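PDB 3DYE: long form salivary protein D7L1 from Aedes aegypti, which modulates mosquito blood feeding by binding and sequestering host biogenic amines and eicosanoids, including serotonin, histamine, noradrenaline and cysteinyl leukotrienes. Local coordinates for residues S152-C157 with V269-Y274; K160-G165 with A184-H189; E188-V193 with K243-Y248. All blocks are in the same frame, centred on the assembly; numbering follows the deposited sequence.

Contact 1: S152-C157 with V269-Y274; sequences SYFEFC and VRSQIY. With LNR (L-norepinephrine), chain F.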
loop_
_atom_site.group_PDB
_atom_site.type_symbol
_atom_site.label_atom_id
_atom_site.label_comp_id
_atom_site.label_asym_id
_atom_site.label_seq_id
_atom_site.Cartn_x
_atom_site.Cartn_y
_atom_site.Cartn_z
ATOM N N SER A 152 -10.544 -2.495 7.386
ATOM C CA SER A 152 -9.424 -1.807 8.010
ATOM C C SER A 152 -8.211 -2.747 8.092
ATOM O O SER A 152 -8.351 -3.905 8.491
ATOM C CB SER A 152 -9.844 -1.382 9.414
ATOM O OG SER A 152 -8.732 -1.237 10.259
ATOM N N TYR A 153 -7.029 -2.269 7.718
ATOM C CA TYR A 153 -5.847 -3.127 7.868
ATOM C C TYR A 153 -5.568 -3.464 9.343
ATOM O O TYR A 153 -5.072 -4.555 9.663
ATOM C CB TYR A 153 -4.616 -2.543 7.181
ATOM C CG TYR A 153 -3.719 -3.638 6.647
ATOM C CD1 TYR A 153 -3.710 -3.960 5.289
ATOM C CD2 TYR A 153 -2.901 -4.377 7.513
ATOM C CE1 TYR A 153 -2.900 -4.987 4.800
ATOM C CE2 TYR A 153 -2.102 -5.397 7.048
ATOM C CZ TYR A 153 -2.104 -5.705 5.684
ATOM O OH TYR A 153 -1.300 -6.731 5.229
ATOM N N PHE A 154 -5.886 -2.525 10.231
ATOM C CA PHE A 154 -5.732 -2.743 11.670
ATOM C C PHE A 154 -6.623 -3.894 12.115
ATOM O O PHE A 154 -6.175 -4.776 12.851
ATOM C CB PHE A 154 -6.090 -1.481 12.457
ATOM C CG PHE A 154 -5.038 -0.406 12.407
ATOM C CD1 PHE A 154 -4.486 0.086 13.582
ATOM C CD2 PHE A 154 -4.608 0.126 11.193
ATOM C CE1 PHE A 154 -3.525 1.086 13.552
ATOM C CE2 PHE A 154 -3.635 1.126 11.153
ATOM C CZ PHE A 154 -3.096 1.607 12.336
ATOM N N GLU A 155 -7.878 -3.882 11.657
ATOM C CA GLU A 155 -8.825 -4.959 11.963
ATOM C C GLU A 155 -8.304 -6.305 11.473
ATOM O O GLU A 155 -8.417 -7.315 12.175
ATOM C CB GLU A 155 -10.190 -4.687 11.329
ATOM C CG GLU A 155 -11.217 -5.775 11.637
ATOM C CD GLU A 155 -12.433 -5.697 10.739
ATOM O OE1 GLU A 155 -13.131 -4.659 10.777
ATOM O OE2 GLU A 155 -12.693 -6.675 10.004
ATOM N N PHE A 156 -7.751 -6.311 10.261
ATOM C CA PHE A 156 -7.194 -7.522 9.675
ATOM C C PHE A 156 -6.147 -8.132 10.609
ATOM O O PHE A 156 -6.222 -9.319 10.925
ATOM C CB PHE A 156 -6.621 -7.270 8.263
ATOM C CG PHE A 156 -5.685 -8.362 7.788
ATOM C CD1 PHE A 156 -6.183 -9.614 7.420
ATOM C CD2 PHE A 156 -4.307 -8.153 7.750
ATOM C CE1 PHE A 156 -5.318 -10.632 7.006
ATOM C CE2 PHE A 156 -3.437 -9.170 7.337
ATOM C CZ PHE A 156 -3.946 -10.409 6.966
ATOM N N CYS A 157 -5.195 -7.314 11.067
ATOM C CA CYS A 157 -4.135 -7.814 11.948
ATOM C C CYS A 157 -4.679 -8.224 13.317
ATOM O O CYS A 157 -4.316 -9.273 13.844
ATOM C CB CYS A 157 -3.030 -6.777 12.107
ATOM S SG CYS A 157 -2.177 -6.405 10.557
ATOM N N VAL A 269 -8.394 4.793 9.655
ATOM C CA VAL A 269 -9.624 5.138 8.939
ATOM C C VAL A 269 -9.453 5.007 7.423
ATOM O O VAL A 269 -10.299 4.413 6.744
ATOM C CB VAL A 269 -10.127 6.559 9.320
ATOM C CG1 VAL A 269 -11.273 7.001 8.413
ATOM C CG2 VAL A 269 -10.559 6.590 10.802
ATOM N N ARG A 270 -8.351 5.540 6.901
ATOM C CA ARG A 270 -8.107 5.521 5.455
ATOM C C ARG A 270 -7.728 4.126 4.945
ATOM O O ARG A 270 -7.954 3.804 3.774
ATOM C CB ARG A 270 -7.061 6.578 5.061
ATOM C CG ARG A 270 -7.546 8.004 5.329
ATOM C CD ARG A 270 -6.559 9.078 4.880
ATOM N NE ARG A 270 -5.418 9.163 5.789
ATOM C CZ ARG A 270 -4.219 8.655 5.524
ATOM N NH1 ARG A 270 -3.986 8.065 4.361
ATOM N NH2 ARG A 270 -3.240 8.776 6.403
ATOM N N SER A 271 -7.174 3.294 5.826
ATOM C CA SER A 271 -6.821 1.920 5.465
ATOM C C SER A 271 -8.069 1.072 5.199
ATOM O O SER A 271 -7.981 0.011 4.572
ATOM C CB SER A 271 -5.957 1.266 6.553
ATOM O OG SER A 271 -6.737 0.749 7.620
ATOM N N GLN A 272 -9.221 1.538 5.686
ATOM C CA GLN A 272 -10.476 0.792 5.528
ATOM C C GLN A 272 -11.011 0.848 4.092
ATOM O O GLN A 272 -11.694 -0.075 3.654
ATOM C CB GLN A 272 -11.535 1.259 6.538
ATOM C CG GLN A 272 -12.826 0.422 6.558
ATOM C CD GLN A 272 -13.953 1.034 5.740
ATOM O OE1 GLN A 272 -14.155 2.248 5.755
ATOM N NE2 GLN A 272 -14.712 0.190 5.044
ATOM N N ILE A 273 -10.706 1.926 3.372
ATOM C CA ILE A 273 -11.100 2.053 1.957
ATOM C C ILE A 273 -9.910 2.634 1.225
ATOM O O ILE A 273 -9.614 3.816 1.373
ATOM C CB ILE A 273 -12.327 2.984 1.744
ATOM C CG1 ILE A 273 -13.577 2.420 2.428
ATOM C CG2 ILE A 273 -12.588 3.182 0.241
ATOM C CD1 ILE A 273 -14.677 3.446 2.664
ATOM N N TYR A 274 -9.224 1.806 0.439
ATOM C CA TYR A 274 -7.987 2.253 -0.217
ATOM C C TYR A 274 -8.216 3.454 -1.149
ATOM O O TYR A 274 -7.354 4.331 -1.260
ATOM C CB TYR A 274 -7.278 1.093 -0.939
ATOM C CG TYR A 274 -6.467 0.179 -0.033
ATOM C CD1 TYR A 274 -6.662 0.164 1.356
ATOM C CD2 TYR A 274 -5.534 -0.704 -0.572
ATOM C CE1 TYR A 274 -5.927 -0.694 2.182
ATOM C CE2 TYR A 274 -4.779 -1.560 0.247
ATOM C CZ TYR A 274 -4.989 -1.551 1.621
ATOM O OH TYR A 274 -4.258 -2.387 2.425
HETATM O OAC LNR F . -3.997 -2.917 16.732
HETATM C CAJ LNR F . -3.448 -1.702 16.998
HETATM C CAG LNR F . -4.244 -0.560 17.063
HETATM C CAI LNR F . -2.091 -1.564 17.216
HETATM O OAB LNR F . -1.251 -2.635 17.178
HETATM C CAE LNR F . -1.583 -0.300 17.486
HETATM C CAF LNR F . -2.355 0.734 17.537
HETATM C CAK LNR F . -3.631 0.664 17.337
HETATM C CAL LNR F . -4.408 1.925 17.416
HETATM O OAD LNR F . -4.524 2.292 18.789
HETATM C CAH LNR F . -5.794 1.810 16.788
HETATM N NAA LNR F . -6.331 3.135 16.534
#

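Contact 2: K160-G165 with A184-H189; sequences KYYPAG and ALFKEH. With LNR (L-norepinephrine), chain F.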
loop_
_atom_site.group_PDB
_atom_site.type_symbol
_atom_site.label_atom_id
_atom_site.label_comp_id
_atom_site.label_asym_id
_atom_site.label_seq_id
_atom_site.Cartn_x
_atom_site.Cartn_y
_atom_site.Cartn_z
ATOM N N LYS A 160 -6.356 -11.549 13.211
ATOM C CA LYS A 160 -5.382 -12.594 12.985
ATOM C C LYS A 160 -4.687 -13.002 14.293
ATOM O O LYS A 160 -4.494 -14.191 14.554
ATOM C CB LYS A 160 -4.369 -12.127 11.931
ATOM C CG LYS A 160 -3.322 -13.153 11.558
ATOM C CD LYS A 160 -2.441 -12.664 10.420
ATOM C CE LYS A 160 -1.329 -13.673 10.165
ATOM N NZ LYS A 160 -0.468 -13.255 9.023
ATOM N N TYR A 161 -4.338 -12.015 15.119
ATOM C CA TYR A 161 -3.503 -12.271 16.297
ATOM C C TYR A 161 -4.245 -12.281 17.624
ATOM O O TYR A 161 -3.794 -12.904 18.589
ATOM C CB TYR A 161 -2.325 -11.297 16.328
ATOM C CG TYR A 161 -1.397 -11.514 15.160
ATOM C CD1 TYR A 161 -0.473 -12.556 15.169
ATOM C CD2 TYR A 161 -1.465 -10.698 14.034
ATOM C CE1 TYR A 161 0.373 -12.777 14.089
ATOM C CE2 TYR A 161 -0.622 -10.906 12.945
ATOM C CZ TYR A 161 0.294 -11.952 12.984
ATOM O OH TYR A 161 1.128 -12.165 11.913
ATOM N N TYR A 162 -5.382 -11.596 17.662
ATOM C CA TYR A 162 -6.242 -11.573 18.837
ATOM C C TYR A 162 -7.671 -11.898 18.394
ATOM O O TYR A 162 -8.539 -11.026 18.397
ATOM C CB TYR A 162 -6.149 -10.208 19.524
ATOM C CG TYR A 162 -4.727 -9.838 19.876
ATOM C CD1 TYR A 162 -4.190 -10.166 21.122
ATOM C CD2 TYR A 162 -3.909 -9.178 18.954
ATOM C CE1 TYR A 162 -2.879 -9.834 21.444
ATOM C CE2 TYR A 162 -2.592 -8.849 19.268
ATOM C CZ TYR A 162 -2.092 -9.184 20.511
ATOM O OH TYR A 162 -0.798 -8.862 20.823
ATOM N N PRO A 163 -7.913 -13.161 18.005
ATOM C CA PRO A 163 -9.163 -13.542 17.344
ATOM C C PRO A 163 -10.388 -13.407 18.236
ATOM O O PRO A 163 -10.327 -13.674 19.438
ATOM C CB PRO A 163 -8.942 -15.015 16.979
ATOM C CG PRO A 163 -7.479 -15.260 17.139
ATOM C CD PRO A 163 -7.017 -14.318 18.182
ATOM N N ALA A 164 -11.496 -12.985 17.635
ATOM C CA ALA A 164 -12.774 -12.942 18.334
ATOM C C ALA A 164 -13.133 -14.333 18.861
ATOM O O ALA A 164 -12.871 -15.349 18.204
ATOM C CB ALA A 164 -13.864 -12.406 17.406
ATOM N N GLY A 165 -13.708 -14.369 20.060
ATOM C CA GLY A 165 -14.087 -15.622 20.708
ATOM C C GLY A 165 -12.963 -16.276 21.497
ATOM O O GLY A 165 -13.195 -17.241 22.223
ATOM N N ALA A 184 5.985 -11.852 22.339
ATOM C CA ALA A 184 6.154 -12.269 20.937
ATOM C C ALA A 184 4.914 -12.018 20.078
ATOM O O ALA A 184 5.020 -11.520 18.952
ATOM C CB ALA A 184 6.568 -13.743 20.857
ATOM N N LEU A 185 3.743 -12.357 20.612
ATOM C CA LEU A 185 2.491 -12.192 19.870
ATOM C C LEU A 185 2.268 -10.731 19.484
ATOM O O LEU A 185 1.951 -10.425 18.332
ATOM C CB LEU A 185 1.300 -12.732 20.671
ATOM C CG LEU A 185 -0.098 -12.512 20.078
ATOM C CD1 LEU A 185 -0.270 -13.279 18.780
ATOM C CD2 LEU A 185 -1.129 -12.952 21.100
ATOM N N PHE A 186 2.466 -9.828 20.440
ATOM C CA PHE A 186 2.308 -8.405 20.152
ATOM C C PHE A 186 3.325 -7.899 19.138
ATOM O O PHE A 186 2.999 -7.066 18.297
ATOM C CB PHE A 186 2.374 -7.549 21.417
ATOM C CG PHE A 186 2.101 -6.090 21.162
ATOM C CD1 PHE A 186 0.820 -5.661 20.833
ATOM C CD2 PHE A 186 3.127 -5.144 21.251
ATOM C CE1 PHE A 186 0.553 -4.304 20.592
ATOM C CE2 PHE A 186 2.878 -3.793 21.022
ATOM C CZ PHE A 186 1.586 -3.367 20.688
ATOM N N LYS A 187 4.559 -8.403 19.216
ATOM C CA LYS A 187 5.587 -8.006 18.254
ATOM C C LYS A 187 5.202 -8.442 16.836
ATOM O O LYS A 187 5.411 -7.700 15.875
ATOM C CB LYS A 187 6.962 -8.558 18.662
ATOM C CG LYS A 187 7.529 -7.907 19.942
ATOM C CD LYS A 187 8.895 -8.464 20.347
ATOM C CE LYS A 187 9.366 -7.836 21.661
ATOM N NZ LYS A 187 10.697 -8.360 22.115
ATOM N N GLU A 188 4.617 -9.634 16.723
ATOM C CA GLU A 188 4.122 -10.161 15.448
ATOM C C GLU A 188 2.973 -9.327 14.922
ATOM O O GLU A 188 2.925 -9.005 13.739
ATOM C CB GLU A 188 3.655 -11.609 15.604
ATOM C CG GLU A 188 4.769 -12.602 15.920
ATOM C CD GLU A 188 4.322 -14.048 15.779
ATOM O OE1 GLU A 188 3.542 -14.335 14.845
ATOM O OE2 GLU A 188 4.757 -14.897 16.594
ATOM N N HIS A 189 2.040 -8.997 15.809
ATOM C CA HIS A 189 0.902 -8.158 15.462
ATOM C C HIS A 189 1.367 -6.785 14.965
ATOM O O HIS A 189 0.895 -6.288 13.946
ATOM C CB HIS A 189 -0.027 -8.008 16.669
ATOM C CG HIS A 189 -1.052 -6.928 16.506
ATOM N ND1 HIS A 189 -2.151 -7.062 15.684
ATOM C CD2 HIS A 189 -1.131 -5.688 17.041
ATOM C CE1 HIS A 189 -2.866 -5.954 15.726
ATOM N NE2 HIS A 189 -2.266 -5.101 16.538
HETATM O OAC LNR F . -3.997 -2.917 16.732
HETATM C CAJ LNR F . -3.448 -1.702 16.998
HETATM C CAG LNR F . -4.244 -0.560 17.063
HETATM C CAI LNR F . -2.091 -1.564 17.216
HETATM O OAB LNR F . -1.251 -2.635 17.178
HETATM C CAE LNR F . -1.583 -0.300 17.486
HETATM C CAF LNR F . -2.355 0.734 17.537
HETATM C CAK LNR F . -3.631 0.664 17.337
HETATM C CAL LNR F . -4.408 1.925 17.416
HETATM O OAD LNR F . -4.524 2.292 18.789
HETATM C CAH LNR F . -5.794 1.810 16.788
HETATM N NAA LNR F . -6.331 3.135 16.534
HETATM O O HOH W 1 3.421 -10.301 11.244
#

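Contact 3: E188-V193 with K243-Y248; sequences EHTDCV and KSWHYY. With LNR (L-norepinephrine), chain F.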
loop_
_atom_site.group_PDB
_atom_site.type_symbol
_atom_site.label_atom_id
_atom_site.label_comp_id
_atom_site.label_asym_id
_atom_site.label_seq_id
_atom_site.Cartn_x
_atom_site.Cartn_y
_atom_site.Cartn_z
ATOM N N GLU A 188 4.617 -9.634 16.723
ATOM C CA GLU A 188 4.122 -10.161 15.448
ATOM C C GLU A 188 2.973 -9.327 14.922
ATOM O O GLU A 188 2.925 -9.005 13.739
ATOM C CB GLU A 188 3.655 -11.609 15.604
ATOM C CG GLU A 188 4.769 -12.602 15.920
ATOM C CD GLU A 188 4.322 -14.048 15.779
ATOM O OE1 GLU A 188 3.542 -14.335 14.845
ATOM O OE2 GLU A 188 4.757 -14.897 16.594
ATOM N N HIS A 189 2.040 -8.997 15.809
ATOM C CA HIS A 189 0.902 -8.158 15.462
ATOM C C HIS A 189 1.367 -6.785 14.965
ATOM O O HIS A 189 0.895 -6.288 13.946
ATOM C CB HIS A 189 -0.027 -8.008 16.669
ATOM C CG HIS A 189 -1.052 -6.928 16.506
ATOM N ND1 HIS A 189 -2.151 -7.062 15.684
ATOM C CD2 HIS A 189 -1.131 -5.688 17.041
ATOM C CE1 HIS A 189 -2.866 -5.954 15.726
ATOM N NE2 HIS A 189 -2.266 -5.101 16.538
ATOM N N THR A 190 2.302 -6.182 15.691
ATOM C CA THR A 190 2.806 -4.863 15.341
ATOM C C THR A 190 3.556 -4.902 14.006
ATOM O O THR A 190 3.487 -3.954 13.221
ATOM C CB THR A 190 3.651 -4.274 16.490
ATOM O OG1 THR A 190 2.823 -4.172 17.658
ATOM C CG2 THR A 190 4.159 -2.894 16.137
ATOM N N ASP A 191 4.241 -6.010 13.743
ATOM C CA ASP A 191 4.847 -6.240 12.434
ATOM C C ASP A 191 3.806 -6.248 11.311
ATOM O O ASP A 191 4.011 -5.634 10.256
ATOM C CB ASP A 191 5.638 -7.544 12.430
ATOM C CG ASP A 191 6.378 -7.752 11.134
ATOM O OD1 ASP A 191 7.294 -6.956 10.844
ATOM O OD2 ASP A 191 6.022 -8.691 10.396
ATOM N N CYS A 192 2.691 -6.933 11.556
ATOM C CA CYS A 192 1.566 -6.988 10.624
ATOM C C CYS A 192 1.041 -5.590 10.326
ATOM O O CYS A 192 0.821 -5.236 9.160
ATOM C CB CYS A 192 0.450 -7.873 11.199
ATOM S SG CYS A 192 -1.033 -8.079 10.169
ATOM N N VAL A 193 0.836 -4.796 11.372
ATOM C CA VAL A 193 0.261 -3.458 11.192
ATOM C C VAL A 193 1.262 -2.539 10.488
ATOM O O VAL A 193 0.923 -1.893 9.495
ATOM C CB VAL A 193 -0.228 -2.831 12.533
ATOM C CG1 VAL A 193 -0.720 -1.398 12.319
ATOM C CG2 VAL A 193 -1.353 -3.672 13.130
ATOM N N LYS A 243 11.900 -5.453 14.503
ATOM C CA LYS A 243 12.107 -4.113 13.956
ATOM C C LYS A 243 10.847 -3.250 13.948
ATOM O O LYS A 243 10.890 -2.099 14.383
ATOM C CB LYS A 243 12.735 -4.158 12.561
ATOM C CG LYS A 243 13.504 -2.879 12.245
ATOM C CD LYS A 243 14.031 -2.829 10.830
ATOM C CE LYS A 243 15.307 -3.639 10.669
ATOM N NZ LYS A 243 15.915 -3.375 9.329
ATOM N N SER A 244 9.734 -3.808 13.470
ATOM C CA SER A 244 8.467 -3.072 13.409
ATOM C C SER A 244 8.029 -2.642 14.799
ATOM O O SER A 244 7.674 -1.485 15.018
ATOM C CB SER A 244 7.367 -3.915 12.757
ATOM O OG SER A 244 7.562 -4.056 11.357
ATOM N N TRP A 245 8.049 -3.587 15.731
ATOM C CA TRP A 245 7.724 -3.301 17.127
ATOM C C TRP A 245 8.642 -2.222 17.702
ATOM O O TRP A 245 8.171 -1.312 18.379
ATOM C CB TRP A 245 7.764 -4.583 17.959
ATOM C CG TRP A 245 7.568 -4.383 19.430
ATOM C CD1 TRP A 245 6.384 -4.235 20.093
ATOM C CD2 TRP A 245 8.596 -4.323 20.424
ATOM N NE1 TRP A 245 6.609 -4.086 21.440
ATOM C CE2 TRP A 245 7.959 -4.137 21.671
ATOM C CE3 TRP A 245 9.994 -4.413 20.382
ATOM C CZ2 TRP A 245 8.673 -4.036 22.871
ATOM C CZ3 TRP A 245 10.708 -4.310 21.580
ATOM C CH2 TRP A 245 10.041 -4.124 22.805
ATOM N N HIS A 246 9.939 -2.322 17.419
ATOM C CA HIS A 246 10.906 -1.315 17.860
ATOM C C HIS A 246 10.453 0.107 17.503
ATOM O O HIS A 246 10.384 0.965 18.369
ATOM C CB HIS A 246 12.293 -1.568 17.268
ATOM C CG HIS A 246 13.262 -0.459 17.544
ATOM N ND1 HIS A 246 13.805 -0.243 18.792
ATOM C CD2 HIS A 246 13.756 0.515 16.744
ATOM C CE1 HIS A 246 14.602 0.811 18.746
ATOM N NE2 HIS A 246 14.580 1.296 17.517
ATOM N N TYR A 247 10.143 0.345 16.231
ATOM C CA TYR A 247 9.766 1.690 15.790
ATOM C C TYR A 247 8.407 2.142 16.300
ATOM O O TYR A 247 8.215 3.328 16.592
ATOM C CB TYR A 247 9.821 1.807 14.266
ATOM C CG TYR A 247 11.241 1.838 13.781
ATOM C CD1 TYR A 247 12.019 2.991 13.927
ATOM C CD2 TYR A 247 11.825 0.714 13.210
ATOM C CE1 TYR A 247 13.328 3.030 13.501
ATOM C CE2 TYR A 247 13.143 0.743 12.771
ATOM C CZ TYR A 247 13.887 1.903 12.918
ATOM O OH TYR A 247 15.192 1.944 12.493
ATOM N N TYR A 248 7.472 1.204 16.403
ATOM C CA TYR A 248 6.174 1.502 17.000
ATOM C C TYR A 248 6.344 1.965 18.453
ATOM O O TYR A 248 5.844 3.024 18.842
ATOM C CB TYR A 248 5.257 0.279 16.931
ATOM C CG TYR A 248 3.919 0.498 17.597
ATOM C CD1 TYR A 248 2.915 1.217 16.959
ATOM C CD2 TYR A 248 3.662 -0.014 18.874
ATOM C CE1 TYR A 248 1.680 1.421 17.572
ATOM C CE2 TYR A 248 2.434 0.189 19.499
ATOM C CZ TYR A 248 1.452 0.906 18.843
ATOM O OH TYR A 248 0.240 1.103 19.463
HETATM O OAC LNR F . -3.997 -2.917 16.732
HETATM C CAJ LNR F . -3.448 -1.702 16.998
HETATM C CAG LNR F . -4.244 -0.560 17.063
HETATM C CAI LNR F . -2.091 -1.564 17.216
HETATM O OAB LNR F . -1.251 -2.635 17.178
HETATM C CAE LNR F . -1.583 -0.300 17.486
HETATM C CAF LNR F . -2.355 0.734 17.537
HETATM C CAK LNR F . -3.631 0.664 17.337
HETATM C CAL LNR F . -4.408 1.925 17.416
HETATM O OAD LNR F . -4.524 2.292 18.789
HETATM C CAH LNR F . -5.794 1.810 16.788
HETATM N NAA LNR F . -6.331 3.135 16.534
HETATM O O HOH W 2 9.705 -6.131 11.709
#

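Contact 1: S152-C157 with V269-Y274
With chi1 at 82°, Ser271 holds OG between its own backbone N and carbonyl carbon, from where it reaches the amide of Tyr153; Ser152, whose OG lies opposite its backbone N, turns its hydroxyl back into the first turn of helix 153-161. The second of these is an N-cap, in which Glu155 N donates to Ser152 OG over 3.1 Å at a nearly straight 167°. Ser271 adds a bond to the same helix start from another part of the chain: Tyr153 N gives its hydrogen to Ser271 OG at 3.0 Å, with an angle of 150°. Two serines, one local and one 119 positions later, thus serve first-turn amides in the all-helical odorant-binding-type domain that carries the amine pocket. Ser271 OG is also bonded to Glu268 O, so one hydroxyl joins the C-terminal part of helix 257-271 to the start of helix 153-161. The backbones run close enough for Ser152 CA and Gln272 CA to stand 3.7 Å apart, while the far end of Gln272 leads away to Lys150 O. On the noradrenaline side, Phe154 presents its ring edge to the bound amine, Phe154 CD1 lying 3.5 Å from CAG of the catechol ring, and Phe264 meets Phe154 edge-to-face. Tyr153 and Tyr274 cross at a slant on the other flank, next to helix 6-20. Tyr274 OH, hydrogen-bonded to Glu7, lies near the plane of the Tyr153 ring at its edge, 3.3 Å from Tyr153 CD1.

Contact 2: K160-G165 with A184-H189
The end of helix 153-161, where Tyr162 is the first residue to leave helical backbone angles, comes against the first turns of helix 184-196, with the CA atoms of Tyr161 and His189 6.1 Å apart. Tyr161 lays one face of its ring over the backbone of that helix. His189 CA sits 4.1 Å from the centroid of the Tyr161 ring and 24° off its normal, a CH-pi contact, and Glu188 C lies over the same face toward the rim. Lys160 CG lies over the opposite face, toward the rim. At the ring edge, Tyr161 CD1 touches Leu185 CD1 at 3.7 Å, while the other methyl, Leu185 CD2, packs on Tyr162 CE1. Tyr162 leaves the helix end to direct its own edge at the face of His189, a T-shaped pair with planes 83° apart and centroids separated by 5.4 Å. Its hydroxyl reaches further, to within 3.2 Å of Phe186 CA as measured from Tyr162 OH. The imidazole, with CG opposite the backbone N (chi1 167°), sends NE2 to the catechol of the bound noradrenaline: His189 NE2 donates to OAC at 2.8 Å and more weakly, at a bent angle, to OAB. A water joins Tyr161 OH to Glu188 O. Since the direct contacts between the segments are mostly apolar and aromatic, the two tyrosines probably fix the rotation of the imidazole by shape. With NE2 donating to the catechol and His189 ND1 buried without a partner, the chemistry is consistent with a neutral ring that recognises paired hydroxyls.

Contact 3: E188-V193 with K243-Y248
Thr190 CG2 wedges against Tyr248 at the tight end of this contact, 3.5 Å from Tyr248 CB, and also touches Trp245 CA at 3.7 Å. The methyl stands anti to the backbone N of Thr190, a setting that carries it to the Tyr248 side, while Thr190 OG1 is turned back to Phe186 O within its own helix. Close packing fits the axis geometry: the axes of the two segments approach to 7.8 Å and cross at 82°, which confines the contact to a few residues. Tyr248 continues past the methyl to the amine pocket, where Tyr248 OH comes within 3.0 Å of ring carbon CAE of noradrenaline.

The other end is polar and hydrated. Ser244 OG donates to Asp191 OD1 over 3.0 Å, meeting the carboxylate from its anti side and 27° out of its plane. A water lies 2.7 Å from Asp191 OD1, to which it can donate, and accepts a hydrogen from Ser244 N in the opening turn of helix 243-252. Lys195 makes a salt bridge to the same carboxylate oxygen, and its charge would probably favour an ionised aspartate.

Helix 184-196 lies between two others in this domain: helix 243-252 crosses it almost perpendicularly through Thr190 and Asp191, while Cys192, pointing away from that helix, is joined by a disulfide to Cys157 of helix 153-161.

Following the chain from the N terminus, helix 153-161 enters contact 1 with its first turn and contact 2 with its last. Contact 2 closes the shortest loop, returning after 18 intervening residues to the start of helix 184-196. Contact 3 begins where contact 2 ends, sharing Glu188 and His189, and closes a 49-residue loop at helix 243-252. Contact 1 spans 111 residues to the end of helix 257-271 and encloses both of the others, which follow one another without crossing. The Cys157-Cys192 disulfide links contact 1 to contact 3, Phe186 meets Trp245 and Tyr248 between contacts 2 and 3, and all three contacts touch the same noradrenaline.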